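PDB 1D1J: profilin II from Homo sapiens, which binds actin and poly-L-proline sequences and, as a profilin, is likely to regulate the assembly of actin filaments. Local coordinates for residues 48-53 against 109-114. Sequence-based numbering, arbitrary orientation.
Sequences DMIVGK and LVIVMG
Leu109, on a central strand of the antiparallel profilin sheet, spreads its two methyl groups over Ile50 and Val51 at the C-terminal end of helix 44-51. This helix packs on one face of the sheet, and the buried contact rests entirely on aliphatic side chains. The fork of Leu109 divides its partners: CD2 meets CG2 of Ile50 at 3.8 Å, while CD1 lies 3.9 Å from CG1 of Val51. Both pairs of side chains meet at a slant, methyl against methyl, and the backbones stay well apart, with CA of Val51 9.4 Å from CA of Leu109. Ile50 uses both its branches. CG2 stands anti to the backbone N and takes the leucine, whereas the CG1 arm, extended at chi2 176°, sends CD1 on toward Ile111. Leu109 and Ile111, two residues apart along the strand, point to the same face of the sheet, the one that carries the helix.

Neighbouring side chains extend the cluster: Tyr24 touches both Val51 and Leu109, Leu65 lies against Ile50, and Phe39 against Ile111. Polar bonds hold the helix end separately, the carbonyl O of Val51 receiving Tyr78 OH and that of Ile50 receiving Arg55 NH1. The loosest of the three apolar touches joins the ends of the two isoleucines, Ile50 CD1 and Ile111 CD1, 4.3 Å apart.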
loop_
_atom_site.group_PDB
_atom_site.type_symbol
_atom_site.label_atom_id
_atom_site.label_comp_id
_atom_site.label_asym_id
_atom_site.label_seq_id
_atom_site.Cartn_x
_atom_site.Cartn_y
_atom_site.Cartn_z
ATOM N N ASP A 48 -9.696 7.377 -25.110
ATOM C CA ASP A 48 -10.783 8.294 -24.760
ATOM C C ASP A 48 -12.009 7.543 -24.235
ATOM O O ASP A 48 -12.588 7.943 -23.226
ATOM C CB ASP A 48 -11.203 9.145 -25.972
ATOM C CG ASP A 48 -10.217 10.271 -26.294
ATOM O OD1 ASP A 48 -9.269 10.501 -25.511
ATOM O OD2 ASP A 48 -10.397 10.937 -27.343
ATOM N N MET A 49 -12.408 6.476 -24.932
ATOM C CA MET A 49 -13.573 5.675 -24.532
ATOM C C MET A 49 -13.386 5.026 -23.159
ATOM O O MET A 49 -14.350 4.823 -22.425
ATOM C CB MET A 49 -13.885 4.594 -25.578
ATOM C CG MET A 49 -15.126 3.751 -25.266
ATOM S SD MET A 49 -16.682 4.712 -25.250
ATOM C CE MET A 49 -17.576 4.002 -26.707
ATOM N N ILE A 50 -12.141 4.701 -22.824
ATOM C CA ILE A 50 -11.824 4.083 -21.548
ATOM C C ILE A 50 -11.961 5.080 -20.399
ATOM O O ILE A 50 -12.615 4.789 -19.398
ATOM C CB ILE A 50 -10.379 3.517 -21.548
ATOM C CG1 ILE A 50 -10.272 2.329 -22.506
ATOM C CG2 ILE A 50 -9.951 3.120 -20.138
ATOM C CD1 ILE A 50 -8.870 1.776 -22.632
ATOM N N VAL A 51 -11.355 6.256 -20.566
ATOM C CA VAL A 51 -11.346 7.299 -19.536
ATOM C C VAL A 51 -12.400 8.404 -19.676
ATOM O O VAL A 51 -12.411 9.356 -18.892
ATOM C CB VAL A 51 -9.947 7.953 -19.440
ATOM C CG1 VAL A 51 -8.902 6.909 -19.110
ATOM C CG2 VAL A 51 -9.591 8.652 -20.748
ATOM N N GLY A 52 -13.308 8.249 -20.635
ATOM C CA GLY A 52 -14.340 9.249 -20.865
ATOM C C GLY A 52 -15.316 9.506 -19.726
ATOM O O GLY A 52 -15.437 8.705 -18.796
ATOM N N LYS A 53 -16.024 10.633 -19.813
ATOM C CA LYS A 53 -17.009 11.033 -18.806
ATOM C C LYS A 53 -18.207 10.104 -18.866
ATOM O O LYS A 53 -18.886 9.876 -17.864
ATOM C CB LYS A 53 -17.458 12.475 -19.048
ATOM N N LEU A 109 -2.083 4.502 -17.596
ATOM C CA LEU A 109 -3.060 3.418 -17.554
ATOM C C LEU A 109 -2.360 2.046 -17.701
ATOM O O LEU A 109 -1.636 1.808 -18.664
ATOM C CB LEU A 109 -4.059 3.616 -18.699
ATOM C CG LEU A 109 -5.578 3.647 -18.533
ATOM C CD1 LEU A 109 -6.006 4.793 -17.649
ATOM C CD2 LEU A 109 -6.222 3.770 -19.919
ATOM N N VAL A 110 -2.514 1.182 -16.702
ATOM C CA VAL A 110 -1.952 -0.175 -16.720
ATOM C C VAL A 110 -3.012 -1.071 -17.383
ATOM O O VAL A 110 -4.175 -1.070 -16.981
ATOM C CB VAL A 110 -1.691 -0.706 -15.263
ATOM C CG1 VAL A 110 -1.148 -2.132 -15.300
ATOM C CG2 VAL A 110 -0.723 0.210 -14.513
ATOM N N ILE A 111 -2.637 -1.791 -18.430
ATOM C CA ILE A 111 -3.595 -2.672 -19.099
ATOM C C ILE A 111 -3.013 -4.078 -19.265
ATOM O O ILE A 111 -1.935 -4.256 -19.822
ATOM C CB ILE A 111 -4.065 -2.104 -20.478
ATOM C CG1 ILE A 111 -4.514 -0.647 -20.319
ATOM C CG2 ILE A 111 -5.239 -2.931 -21.025
ATOM C CD1 ILE A 111 -5.078 -0.038 -21.576
ATOM N N VAL A 112 -3.744 -5.067 -18.763
ATOM C CA VAL A 112 -3.315 -6.457 -18.822
ATOM C C VAL A 112 -4.392 -7.390 -19.396
ATOM O O VAL A 112 -5.584 -7.226 -19.116
ATOM C CB VAL A 112 -2.887 -6.979 -17.405
ATOM C CG1 VAL A 112 -1.575 -6.339 -16.971
ATOM C CG2 VAL A 112 -3.976 -6.691 -16.374
ATOM N N MET A 113 -3.964 -8.317 -20.255
ATOM C CA MET A 113 -4.857 -9.314 -20.847
ATOM C C MET A 113 -4.404 -10.691 -20.361
ATOM O O MET A 113 -3.244 -11.084 -20.569
ATOM C CB MET A 113 -4.814 -9.292 -22.374
ATOM C CG MET A 113 -5.847 -10.222 -22.997
ATOM S SD MET A 113 -5.680 -10.473 -24.783
ATOM C CE MET A 113 -6.317 -8.889 -25.416
ATOM N N GLY A 114 -5.310 -11.398 -19.685
ATOM C CA GLY A 114 -4.998 -12.720 -19.184
ATOM C C GLY A 114 -5.057 -13.806 -20.251
ATOM O O GLY A 114 -5.678 -13.636 -21.309
#